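Local structure of K5 lyase (Enterobacteria phage k1-5, 2X3H) at residues S382-V387 with G430-R435; P44-I49 with S55-L60. The protein probably cleaves the heparosan K5 capsular polysaccharide of its bacterial host by an eliminative lyase reaction, as a trimeric phage tail spike. All coordinates share one frame; numbering follows the deposited sequence.

The two contacts lie on opposite sides of the chain's centre, with nearest atoms about 63 Å apart, and share no helix or strand. Contact 1 is buried near the C-terminal end of the stacked parallel strands, where a turn reaches back with one methionine; it has no hydrogen bond between its segments. Contact 2, partly buried at the N-terminal tip, joins a short 3-10 segment to the start of helix 56-63 through two backbone hydrogen bonds, an aliphatic patch and a carboxylate stacked on a tyrosine. Residues of both lie at the interfaces with the other two subunits of the trimer.

Contact 1: S382-V387 with G430-R435; sequences STRNFV and GSMSGR
R384 is the first residue of 382-387 to meet M432, the one residue of the loop segment 430-435 that reaches across. The arginine chain leaves obliquely to the methionine chain and bends at its third torsion (81°), bringing the guanidinium edge near the sulfur: NE of R384 lies 3.9 Å from SD of M432, close to the guanidinium plane. The same sulfur lies 4.0 Å from CB of R384. M432 arrives with its chain extended beyond CG (chi2 176°), which carries CE over the arginine backbone, 3.5 Å from O of R384. At N385 the contact is with the backbone, O of N385 standing 4.0 Å from CE of M432; the backbone N of N385 is bound by OD1 of N418. F386 follows at the start of strand 386-389, its CB 4.1 Å from CE of M432. Its ring, with CG anti to the backbone N (chi1 174°), meets H421 edge-to-face. Behind the methionine, a type I beta turn from S431 to G434 is closed by G434 N to S431 O. S431 OG accepts from S433 N in an ST turn and donates to R435 O at 2.7 Å; a second ST turn has R435 N giving to S433 OG at 3.2 Å. M432 also packs on V419 of strand 419-422, next to 386-389 in the parallel stack, while S433 OG bonds to L425 O of the second subunit. With no hydrogen bond between the segments, the M432 thioether and methyl touch two carbonyls, the R384 and F386 methylenes and the guanidinium edge: the hold is van der Waals, perhaps helped by the sulfur's polarisability, while the S431 and S433 hydroxyls are engaged within their own segment.

Contact 2: P44-I49 with S55-L60; sequences PKTEGI and SLYEYL. Unlike the reference sequence in segment 44-49: K45 (reference Asn).
E47 and Y57 run side by side in the same direction, the carboxylate stacked over one face of the tyrosine ring with the two planes only 13° apart. OE2 of E47 comes to 3.4 Å from CD1 of Y57; a bend at the second torsion of the glutamate (chi2 91°) lays the acid along the ring although the CB of E47 points away from the helix. T46 meets the same tyrosine at about a right angle and from its edge: OG1 of T46 sits near the ring plane, 3.6 Å from CD1 of Y57. That hydroxyl is hydrogen-bonded to ND1 of H51 of the third subunit, which also brings its ring against Y57. The other branch, CG2 of T46, turns to L56 and lies 3.8 Å from its CD2. I49 lies alongside L56, pointing the same way, with its CG2 3.9 Å from CD2 of L56, so one leucine methyl touches both T46 and I49. Two backbone bonds hold the segments at this spacing. L56 N donates to I49 O at 2.7 Å in a nearly straight bond (167°), and Y57 N reaches T46 O at 3.1 Å from above the carbonyl plane. S55, at the N-cap, accepts from E58 N through OG, 3.1 Å away, while its CB faces the carbonyls of E47 and I49. The first turn of the helix therefore has amides bound by the preceding chain as well as by its own cap. In the fold, 3-10 residues 46-47 lead through strands 50-51 and 54-55 back to helix 56-63; I49 meets I49 of both other subunits, and L56 and L60 pack on L60 of the second, placing this N-terminal unit at the trimer interface.

Contact 1: S382-V387 with G430-R435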
loop_
_atom_site.group_PDB
_atom_site.type_symbol
_atom_site.label_atom_id
_atom_site.label_comp_id
_atom_site.label_asym_id
_atom_site.label_seq_id
_atom_site.Cartn_x
_atom_site.Cartn_y
_atom_site.Cartn_z
ATOM N N SER A 382 -22.685 11.914 -8.903
ATOM C CA SER A 382 -21.803 10.885 -8.317
ATOM C C SER A 382 -22.505 10.164 -7.170
ATOM O O SER A 382 -23.241 10.798 -6.413
ATOM C CB SER A 382 -20.464 11.498 -7.847
ATOM O OG SER A 382 -20.641 12.392 -6.752
ATOM N N THR A 383 -22.269 8.853 -7.045
ATOM C CA THR A 383 -22.962 8.038 -6.029
ATOM C C THR A 383 -22.064 6.953 -5.430
ATOM O O THR A 383 -21.160 6.453 -6.089
ATOM C CB THR A 383 -24.205 7.333 -6.631
ATOM O OG1 THR A 383 -23.807 6.423 -7.668
ATOM C CG2 THR A 383 -25.185 8.351 -7.210
ATOM N N ARG A 384 -22.355 6.579 -4.185
ATOM C CA ARG A 384 -21.725 5.419 -3.531
ATOM C C ARG A 384 -20.195 5.506 -3.476
ATOM O O ARG A 384 -19.511 4.486 -3.458
ATOM C CB ARG A 384 -22.191 4.100 -4.180
ATOM C CG ARG A 384 -23.679 3.816 -3.992
ATOM C CD ARG A 384 -23.981 2.369 -4.382
ATOM N NE ARG A 384 -23.627 1.530 -3.249
ATOM C CZ ARG A 384 -23.513 0.223 -3.222
ATOM N NH1 ARG A 384 -23.642 -0.503 -4.335
ATOM N NH2 ARG A 384 -23.225 -0.364 -2.065
ATOM N N ASN A 385 -19.657 6.727 -3.443
ATOM C CA ASN A 385 -18.206 6.910 -3.238
ATOM C C ASN A 385 -17.884 7.095 -1.755
ATOM O O ASN A 385 -18.536 7.889 -1.081
ATOM C CB ASN A 385 -17.702 8.108 -4.044
ATOM C CG ASN A 385 -18.082 8.016 -5.507
ATOM O OD1 ASN A 385 -18.946 8.774 -5.998
ATOM N ND2 ASN A 385 -17.452 7.082 -6.222
ATOM N N PHE A 386 -16.897 6.344 -1.258
ATOM C CA PHE A 386 -16.520 6.364 0.156
ATOM C C PHE A 386 -15.117 6.927 0.281
ATOM O O PHE A 386 -14.174 6.394 -0.326
ATOM C CB PHE A 386 -16.589 4.940 0.732
ATOM C CG PHE A 386 -16.094 4.808 2.142
ATOM C CD1 PHE A 386 -16.388 5.770 3.104
ATOM C CD2 PHE A 386 -15.362 3.685 2.511
ATOM C CE1 PHE A 386 -15.926 5.619 4.415
ATOM C CE2 PHE A 386 -14.914 3.530 3.820
ATOM C CZ PHE A 386 -15.196 4.510 4.765
ATOM N N VAL A 387 -14.994 8.026 1.029
ATOM C CA VAL A 387 -13.696 8.673 1.231
ATOM C C VAL A 387 -13.319 8.550 2.701
ATOM O O VAL A 387 -14.096 8.952 3.575
ATOM C CB VAL A 387 -13.703 10.171 0.825
ATOM C CG1 VAL A 387 -12.405 10.848 1.250
ATOM C CG2 VAL A 387 -13.910 10.317 -0.679
ATOM N N GLY A 430 -22.392 10.208 6.880
ATOM C CA GLY A 430 -23.119 9.412 5.887
ATOM C C GLY A 430 -22.996 7.911 6.075
ATOM O O GLY A 430 -21.983 7.408 6.581
ATOM N N SER A 431 -24.045 7.187 5.689
ATOM C CA SER A 431 -23.970 5.728 5.612
ATOM C C SER A 431 -24.824 5.234 4.458
ATOM O O SER A 431 -25.973 5.653 4.327
ATOM C CB SER A 431 -24.492 5.076 6.902
ATOM O OG SER A 431 -24.663 3.677 6.673
ATOM N N MET A 432 -24.277 4.338 3.641
ATOM C CA MET A 432 -25.000 3.819 2.484
ATOM C C MET A 432 -26.090 2.814 2.863
ATOM O O MET A 432 -26.873 2.401 2.005
ATOM C CB MET A 432 -24.050 3.194 1.459
ATOM C CG MET A 432 -23.040 4.174 0.898
ATOM S SD MET A 432 -21.872 3.358 -0.223
ATOM C CE MET A 432 -20.539 4.568 -0.161
ATOM N N SER A 433 -26.124 2.404 4.132
ATOM C CA SER A 433 -27.190 1.527 4.634
ATOM C C SER A 433 -28.308 2.308 5.298
ATOM O O SER A 433 -29.323 1.724 5.685
ATOM C CB SER A 433 -26.639 0.534 5.663
ATOM O OG SER A 433 -26.285 1.214 6.860
ATOM N N GLY A 434 -28.095 3.611 5.475
ATOM C CA GLY A 434 -29.030 4.476 6.181
ATOM C C GLY A 434 -28.959 4.342 7.696
ATOM O O GLY A 434 -29.825 4.872 8.406
ATOM N N ARG A 435 -27.940 3.639 8.197
ATOM C CA ARG A 435 -27.796 3.455 9.648
ATOM C C ARG A 435 -26.344 3.167 10.037
ATOM O O ARG A 435 -25.495 2.907 9.171
ATOM C CB ARG A 435 -28.708 2.329 10.169
ATOM C CG ARG A 435 -28.393 0.943 9.614
ATOM C CD ARG A 435 -29.411 -0.036 10.168
ATOM N NE ARG A 435 -29.149 -1.409 9.751
ATOM C CZ ARG A 435 -29.764 -2.006 8.739
ATOM N NH1 ARG A 435 -30.682 -1.354 8.035
ATOM N NH2 ARG A 435 -29.469 -3.263 8.433
#

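Contact 2: P44-I49 with S55-L60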
loop_
_atom_site.group_PDB
_atom_site.type_symbol
_atom_site.label_atom_id
_atom_site.label_comp_id
_atom_site.label_asym_id
_atom_site.label_seq_id
_atom_site.Cartn_x
_atom_site.Cartn_y
_atom_site.Cartn_z
ATOM N N PRO A 44 49.350 -6.553 -47.137
ATOM C CA PRO A 44 48.603 -7.762 -46.766
ATOM C C PRO A 44 47.174 -7.416 -46.415
ATOM O O PRO A 44 46.929 -6.359 -45.821
ATOM C CB PRO A 44 49.328 -8.277 -45.514
ATOM C CG PRO A 44 50.588 -7.480 -45.398
ATOM C CD PRO A 44 50.388 -6.204 -46.154
ATOM N N LYS A 45 46.247 -8.294 -46.795
ATOM C CA LYS A 45 44.830 -8.105 -46.508
ATOM C C LYS A 45 44.293 -9.284 -45.707
ATOM O O LYS A 45 44.835 -10.386 -45.767
ATOM C CB LYS A 45 44.035 -7.931 -47.805
ATOM C CG LYS A 45 44.398 -6.629 -48.540
ATOM C CD LYS A 45 43.412 -6.281 -49.652
ATOM C CE LYS A 45 43.743 -4.922 -50.283
ATOM N NZ LYS A 45 42.708 -4.546 -51.299
ATOM N N THR A 46 43.226 -9.043 -44.955
ATOM C CA THR A 46 42.715 -10.062 -44.047
ATOM C C THR A 46 42.175 -11.302 -44.761
ATOM O O THR A 46 42.098 -12.368 -44.151
ATOM C CB THR A 46 41.666 -9.503 -43.062
ATOM O OG1 THR A 46 40.612 -8.856 -43.790
ATOM C CG2 THR A 46 42.323 -8.512 -42.114
ATOM N N GLU A 47 41.816 -11.185 -46.041
ATOM C CA GLU A 47 41.418 -12.384 -46.798
ATOM C C GLU A 47 42.581 -13.359 -46.939
ATOM O O GLU A 47 42.368 -14.561 -47.153
ATOM C CB GLU A 47 40.908 -12.031 -48.198
ATOM C CG GLU A 47 39.510 -11.443 -48.255
ATOM C CD GLU A 47 39.507 -9.922 -48.168
ATOM O OE1 GLU A 47 40.566 -9.332 -47.844
ATOM O OE2 GLU A 47 38.445 -9.317 -48.438
ATOM N N GLY A 48 43.801 -12.829 -46.841
ATOM C CA GLY A 48 45.019 -13.593 -47.068
ATOM C C GLY A 48 45.739 -13.992 -45.793
ATOM O O GLY A 48 46.924 -14.334 -45.825
ATOM N N ILE A 49 45.025 -13.951 -44.669
ATOM C CA ILE A 49 45.595 -14.321 -43.372
ATOM C C ILE A 49 44.669 -15.329 -42.698
ATOM O O ILE A 49 43.455 -15.240 -42.867
ATOM C CB ILE A 49 45.709 -13.069 -42.472
ATOM C CG1 ILE A 49 46.678 -12.043 -43.087
ATOM C CG2 ILE A 49 46.103 -13.434 -41.037
ATOM C CD1 ILE A 49 46.526 -10.635 -42.477
ATOM N N SER A 55 39.770 -17.817 -42.806
ATOM C CA SER A 55 40.436 -16.553 -43.082
ATOM C C SER A 55 40.111 -15.571 -41.969
ATOM O O SER A 55 39.020 -15.596 -41.390
ATOM C CB SER A 55 40.022 -15.970 -44.435
ATOM O OG SER A 55 38.733 -15.408 -44.357
ATOM N N LEU A 56 41.067 -14.702 -41.674
ATOM C CA LEU A 56 40.849 -13.669 -40.691
ATOM C C LEU A 56 39.690 -12.771 -41.122
ATOM O O LEU A 56 38.928 -12.293 -40.286
ATOM C CB LEU A 56 42.125 -12.851 -40.515
ATOM C CG LEU A 56 42.033 -11.644 -39.584
ATOM C CD1 LEU A 56 41.520 -12.032 -38.191
ATOM C CD2 LEU A 56 43.424 -10.999 -39.506
ATOM N N TYR A 57 39.568 -12.533 -42.430
ATOM C CA TYR A 57 38.480 -11.699 -42.929
ATOM C C TYR A 57 37.143 -12.255 -42.467
ATOM O O TYR A 57 36.307 -11.519 -41.955
ATOM C CB TYR A 57 38.497 -11.601 -44.457
ATOM C CG TYR A 57 37.299 -10.872 -44.993
ATOM C CD1 TYR A 57 37.339 -9.504 -45.217
ATOM C CD2 TYR A 57 36.113 -11.549 -45.251
ATOM C CE1 TYR A 57 36.235 -8.826 -45.696
ATOM C CE2 TYR A 57 35.006 -10.882 -45.725
ATOM C CZ TYR A 57 35.072 -9.526 -45.946
ATOM O OH TYR A 57 33.953 -8.876 -46.429
ATOM N N GLU A 58 36.944 -13.555 -42.669
ATOM C CA GLU A 58 35.667 -14.176 -42.347
ATOM C C GLU A 58 35.458 -14.246 -40.838
ATOM O O GLU A 58 34.357 -14.007 -40.350
ATOM C CB GLU A 58 35.532 -15.553 -43.002
ATOM C CG GLU A 58 35.269 -15.496 -44.523
ATOM C CD GLU A 58 34.040 -14.660 -44.904
ATOM O OE1 GLU A 58 33.102 -14.515 -44.075
ATOM O OE2 GLU A 58 34.006 -14.153 -46.049
ATOM N N TYR A 59 36.520 -14.546 -40.097
ATOM C CA TYR A 59 36.424 -14.520 -38.642
ATOM C C TYR A 59 35.901 -13.170 -38.172
ATOM O O TYR A 59 34.919 -13.093 -37.426
ATOM C CB TYR A 59 37.784 -14.820 -37.998
ATOM C CG TYR A 59 37.704 -14.883 -36.493
ATOM C CD1 TYR A 59 37.837 -13.731 -35.728
ATOM C CD2 TYR A 59 37.485 -16.092 -35.835
ATOM C CE1 TYR A 59 37.749 -13.770 -34.339
ATOM C CE2 TYR A 59 37.401 -16.139 -34.445
ATOM C CZ TYR A 59 37.528 -14.973 -33.710
ATOM O OH TYR A 59 37.454 -15.019 -32.339
ATOM N N LEU A 60 36.551 -12.095 -38.613
ATOM C CA LEU A 60 36.175 -10.762 -38.187
ATOM C C LEU A 60 34.761 -10.432 -38.645
ATOM O O LEU A 60 33.918 -10.025 -37.845
ATOM C CB LEU A 60 37.164 -9.720 -38.727
ATOM C CG LEU A 60 38.576 -9.787 -38.137
ATOM C CD1 LEU A 60 39.463 -8.754 -38.828
ATOM C CD2 LEU A 60 38.540 -9.577 -36.611
#